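Local coordinates for protein 2-C-methyl-D-erythritol 4-phosphate cytidylyltransferase (Neisseria gonorrhoeae, PDB 1VGW) that probably catalyses the formation of 4-diphosphocytidyl-2-C-methyl-D-erythritol from CTP and 2-C-methyl-D-erythritol 4-phosphate, a step of isoprenoid biosynthesis, at residues Gly80-Thr83 with Arg84-Val88. Numbering follows the deposited sequence.
Sequences GGQT and RAETV
Thr83 and Glu86 meet across the first turn of helix 84-98, where backbone N-H groups have no preceding turn to supply their acceptors. Thr83, the N-cap residue, receives Glu86 N on its hydroxyl: the bond from Glu86 N to Thr83 OG1 is weak at 3.4 Å but nearly straight (165°). A chi1 of 67° sets this hydroxyl between the residue's own N and carbonyl carbon, turned to the opening turn. The next amide, Thr87 N, bonds to Thr83 O at 3.0 Å and begins the regular helical pattern, although the position of that carbonyl oxygen is less certain; Val88 N on Arg84 O, at 2.9 Å, continues it.

The extended chain of Glu86, with CG anti to the backbone N, carries OE1 back to Gln82 N, a weak bond of 3.4 Å at 173°. Along the way Glu86 CB passes 4.0 Å from Gly81 CA. The side-chain amide of Gln82 lies alongside the carboxylate, their planes almost perpendicular, with NE2 4.0 Å from Glu86 OE1.

Arg84 NH1 and NH2 are held by salt bridges to Asp111 and Glu192 respectively, near Lys214, which is predicted to position MEP. Together these bonds make an N-cap by Thr83, with a weak return bond from the Glu86 carboxylate to the loop amide of Gln82, at a helix N-terminus of this GT-A-like nucleotidyltransferase.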
ATOM      1  N   GLY B  80      -5.174 -27.317  12.400  1.00 48.99           N
ATOM      2  CA  GLY B  80      -5.680 -26.016  11.997  1.00 50.98           C
ATOM      3  C   GLY B  80      -7.049 -25.804  12.677  1.00 52.52           C
ATOM      4  O   GLY B  80      -7.652 -26.769  13.138  1.00 51.97           O
ATOM      5  N   GLY B  81      -7.464 -24.546  12.773  1.00 52.52           N
ATOM      6  CA  GLY B  81      -8.741 -24.260  13.422  1.00 54.06           C
ATOM      7  C   GLY B  81      -9.788 -23.938  12.342  1.00 55.98           C
ATOM      8  O   GLY B  81      -9.565 -24.185  11.159  1.00 54.57           O
ATOM      9  N   GLN B  82     -10.899 -23.367  12.808  1.00 55.83           N
ATOM     10  CA  GLN B  82     -11.962 -22.978  11.894  1.00 57.51           C
ATOM     11  C   GLN B  82     -11.710 -21.561  11.400  1.00 56.58           C
ATOM     12  O   GLN B  82     -12.389 -21.100  10.482  1.00 57.42           O
ATOM     13  CB  GLN B  82     -13.342 -23.149  12.513  1.00 63.13           C
ATOM     14  CG  GLN B  82     -13.734 -24.614  12.699  1.00 67.45           C
ATOM     15  CD  GLN B  82     -14.864 -24.838  13.664  1.00 71.31           C
ATOM     16  OE1 GLN B  82     -15.587 -25.854  13.591  1.00 75.06           O
ATOM     17  NE2 GLN B  82     -15.071 -23.926  14.607  1.00 71.66           N
ATOM     18  N   THR B  83     -10.785 -20.852  12.052  1.00 53.83           N
ATOM     19  CA  THR B  83     -10.361 -19.528  11.678  1.00 50.58           C
ATOM     20  C   THR B  83      -8.843 -19.351  11.916  1.00 49.49           C
ATOM     21  O   THR B  83      -8.243 -20.103  12.671  1.00 48.45           O
ATOM     22  CB  THR B  83     -11.055 -18.388  12.421  1.00 49.31           C
ATOM     23  OG1 THR B  83     -10.660 -18.429  13.794  1.00 49.47           O
ATOM     24  CG2 THR B  83     -12.558 -18.390  12.266  1.00 47.65           C
ATOM     25  N   ARG B  84      -8.251 -18.321  11.317  1.00 47.36           N
ATOM     26  CA  ARG B  84      -6.836 -18.020  11.497  1.00 45.16           C
ATOM     27  C   ARG B  84      -6.524 -17.851  12.997  1.00 45.11           C
ATOM     28  O   ARG B  84      -5.567 -18.463  13.504  1.00 44.00           O
ATOM     29  CB  ARG B  84      -6.432 -16.772  10.740  1.00 39.88           C
ATOM     30  CG  ARG B  84      -4.962 -16.647  10.341  1.00 40.43           C
ATOM     31  CD  ARG B  84      -4.606 -15.270   9.862  1.00 36.50           C
ATOM     32  NE  ARG B  84      -3.185 -14.984   9.672  1.00 41.12           N
ATOM     33  CZ  ARG B  84      -2.306 -14.574  10.577  1.00 38.55           C
ATOM     34  NH1 ARG B  84      -1.030 -14.327  10.267  1.00 39.55           N
ATOM     35  NH2 ARG B  84      -2.653 -14.427  11.843  1.00 34.33           N
ATOM     36  N   ALA B  85      -7.399 -17.168  13.728  1.00 42.78           N
ATOM     37  CA  ALA B  85      -7.166 -16.930  15.148  1.00 43.67           C
ATOM     38  C   ALA B  85      -7.067 -18.236  15.920  1.00 44.23           C
ATOM     39  O   ALA B  85      -6.139 -18.461  16.723  1.00 45.24           O
ATOM     40  CB  ALA B  85      -8.196 -16.002  15.718  1.00 40.97           C
ATOM     41  N   GLU B  86      -7.951 -19.177  15.618  1.00 43.55           N
ATOM     42  CA  GLU B  86      -7.927 -20.471  16.255  1.00 43.22           C
ATOM     43  C   GLU B  86      -6.730 -21.319  15.883  1.00 41.48           C
ATOM     44  O   GLU B  86      -6.229 -22.088  16.713  1.00 41.59           O
ATOM     45  CB  GLU B  86      -9.241 -21.233  16.008  1.00 46.58           C
ATOM     46  CG  GLU B  86      -9.492 -22.209  17.168  1.00 54.96           C
ATOM     47  CD  GLU B  86     -10.550 -23.254  16.900  1.00 58.31           C
ATOM     48  OE1 GLU B  86     -11.500 -22.998  16.118  1.00 58.77           O
ATOM     49  OE2 GLU B  86     -10.429 -24.353  17.501  1.00 55.98           O
ATOM     50  N   THR B  87      -6.243 -21.234  14.632  1.00 41.01           N
ATOM     51  CA  THR B  87      -5.070 -22.027  14.242  1.00 38.03           C
ATOM     52  C   THR B  87      -3.812 -21.457  14.849  1.00 37.76           C
ATOM     53  O   THR B  87      -2.962 -22.206  15.368  1.00 39.88           O
ATOM     54  CB  THR B  87      -4.973 -22.384  12.778  1.00 40.73           C
ATOM     55  OG1 THR B  87      -3.763 -21.980  12.126  1.00 38.83           O
ATOM     56  CG2 THR B  87      -6.161 -21.975  11.939  1.00 36.11           C
ATOM     57  N   VAL B  88      -3.658 -20.136  14.930  1.00 35.74           N
ATOM     58  CA  VAL B  88      -2.490 -19.569  15.591  1.00 36.54           C
ATOM     59  C   VAL B  88      -2.468 -20.010  17.070  1.00 36.17           C
ATOM     60  O   VAL B  88      -1.471 -20.476  17.592  1.00 34.73           O
ATOM     61  CB  VAL B  88      -2.422 -18.044  15.520  1.00 34.32           C
ATOM     62  CG1 VAL B  88      -1.390 -17.524  16.518  1.00 39.44           C
ATOM     63  CG2 VAL B  88      -1.992 -17.580  14.123  1.00 33.27           C
TER